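Local coordinates for protein major pepsin inhibitor PI-3 (Ascaris suum, PDB 1F32) that inhibits the aspartic protease pepsin and belongs to the I33 family of protease inhibitors, at residues 69-74 and 80-85. Sequence-based numbering, arbitrary orientation.
Sequences QDMKMF and SVLGNK
Leu82 sits between Met73 of the neighbouring strand and Met71 of the loop that leads into it. Its CD1 lies over the root of Met73, 3.7 Å from Met73 CB, while the branch point Leu82 CG, with CD2 beside it, takes the methyl end of Met71, 4.0 Å from Met71 CE. Both methionines are extended beyond CG. In Met73, CG stands opposite the backbone N (chi1 178°), which lays CG and SD beside Leu82 CD1. In Met71, CG is tucked between N and the carbonyl carbon (chi1 67°), and the chain runs across Gly83, where Met71 SD comes within 3.6 Å of Gly83 CA. With no side chain there, Gly83 lets the sulfur down onto its backbone, and its positive phi suits the tight turn in which Leu82 and Lys85 exchange backbone hydrogen bonds.

On the other face, Phe74 and Val81 form a hydrogen-bonded antiparallel pair; Val81 CB lies loosely off the ring edge, near its plane, the CB atoms of Phe74 and Val81 being 4.3 Å apart. The Phe74 side chain touches Val104 and Arg108 of helix 98-116. Phe74 N gives to Val81 O and Val81 N to Phe74 O, both at 2.8 Å and both in the carbonyl plane. Gly83 N adds a nearly axial bond to Lys72 O. Ser80 OG is hydrogen-bonded to Asn75 OD1, within the same hairpin of strands 72-76 and 79-82.

Trp27 also touches Met71 and Leu82, while Phe11 touches Met73 and Leu82. The hairpin is therefore two-sided: backbone bonds fix its register, two methionines and a leucine make an apolar surface toward strand 25-29, and the phenylalanine faces the helix.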
# COMPACT_ATOMS: atom_id res chain seq x y z
N GLN A 69 2.51 -10.36 1.34
CA GLN A 69 1.88 -10.07 2.62
C GLN A 69 2.78 -9.38 3.65
O GLN A 69 2.31 -8.95 4.70
CB GLN A 69 1.26 -11.34 3.20
CG GLN A 69 0.13 -11.91 2.33
CD GLN A 69 -1.03 -10.93 2.15
OE1 GLN A 69 -1.81 -10.69 3.07
NE2 GLN A 69 -1.15 -10.36 0.95
N ASP A 70 4.06 -9.26 3.34
CA ASP A 70 4.97 -8.60 4.26
C ASP A 70 5.62 -7.36 3.65
O ASP A 70 6.63 -6.88 4.15
CB ASP A 70 6.07 -9.58 4.69
CG ASP A 70 6.89 -10.08 3.53
OD1 ASP A 70 6.49 -9.86 2.36
OD2 ASP A 70 7.94 -10.70 3.78
N MET A 71 5.04 -6.83 2.58
CA MET A 71 5.66 -5.66 1.98
C MET A 71 5.56 -4.46 2.93
O MET A 71 4.74 -4.46 3.85
CB MET A 71 5.06 -5.35 0.61
CG MET A 71 3.62 -4.91 0.60
SD MET A 71 3.16 -4.60 -1.12
CE MET A 71 1.43 -4.85 -1.02
N LYS A 72 6.41 -3.47 2.70
CA LYS A 72 6.45 -2.28 3.53
C LYS A 72 5.74 -1.08 2.89
O LYS A 72 5.65 -0.97 1.67
CB LYS A 72 7.90 -1.89 3.82
CG LYS A 72 8.71 -2.96 4.55
CD LYS A 72 10.05 -2.40 5.01
CE LYS A 72 10.95 -3.47 5.61
NZ LYS A 72 11.41 -4.45 4.57
N MET A 73 5.24 -0.20 3.73
CA MET A 73 4.57 0.99 3.25
C MET A 73 5.22 2.17 3.95
O MET A 73 5.57 2.08 5.14
CB MET A 73 3.08 0.92 3.58
CG MET A 73 2.27 2.14 3.17
SD MET A 73 0.53 1.76 3.38
CE MET A 73 -0.21 3.14 2.59
N PHE A 74 5.39 3.26 3.22
CA PHE A 74 5.97 4.49 3.75
C PHE A 74 5.03 5.61 3.32
O PHE A 74 4.71 5.75 2.13
CB PHE A 74 7.36 4.73 3.18
CG PHE A 74 8.38 3.67 3.55
CD1 PHE A 74 8.86 3.56 4.85
CD2 PHE A 74 8.88 2.81 2.57
CE1 PHE A 74 9.84 2.61 5.18
CE2 PHE A 74 9.85 1.85 2.89
CZ PHE A 74 10.33 1.75 4.20
N SER A 80 2.72 8.25 -1.04
CA SER A 80 3.00 7.01 -0.32
C SER A 80 3.69 5.98 -1.21
O SER A 80 3.52 5.97 -2.44
CB SER A 80 1.70 6.38 0.21
OG SER A 80 1.03 7.22 1.14
N VAL A 81 4.47 5.12 -0.58
CA VAL A 81 5.15 4.03 -1.26
C VAL A 81 4.62 2.76 -0.60
O VAL A 81 4.60 2.63 0.62
CB VAL A 81 6.68 4.10 -1.06
CG1 VAL A 81 7.35 2.91 -1.75
CG2 VAL A 81 7.22 5.40 -1.60
N LEU A 82 4.17 1.82 -1.42
CA LEU A 82 3.68 0.55 -0.92
C LEU A 82 4.42 -0.49 -1.75
O LEU A 82 4.36 -0.48 -2.99
CB LEU A 82 2.17 0.43 -1.14
CG LEU A 82 1.54 -0.91 -0.71
CD1 LEU A 82 1.60 -1.04 0.80
CD2 LEU A 82 0.09 -0.96 -1.19
N GLY A 83 5.14 -1.37 -1.06
CA GLY A 83 5.92 -2.36 -1.76
C GLY A 83 6.94 -1.54 -2.51
O GLY A 83 7.63 -0.69 -1.94
N ASN A 84 7.07 -1.76 -3.80
CA ASN A 84 8.02 -0.96 -4.52
C ASN A 84 7.27 -0.16 -5.56
O ASN A 84 7.72 -0.02 -6.69
CB ASN A 84 9.11 -1.85 -5.14
CG ASN A 84 9.91 -2.59 -4.08
OD1 ASN A 84 10.37 -2.00 -3.10
ND2 ASN A 84 10.09 -3.90 -4.27
N LYS A 85 6.11 0.37 -5.16
CA LYS A 85 5.27 1.16 -6.06
C LYS A 85 4.95 2.51 -5.43
O LYS A 85 4.71 2.61 -4.24
CB LYS A 85 3.98 0.40 -6.38
CG LYS A 85 4.20 -0.94 -7.12
CD LYS A 85 2.86 -1.61 -7.48
CE LYS A 85 3.02 -3.01 -8.08
NZ LYS A 85 1.69 -3.58 -8.56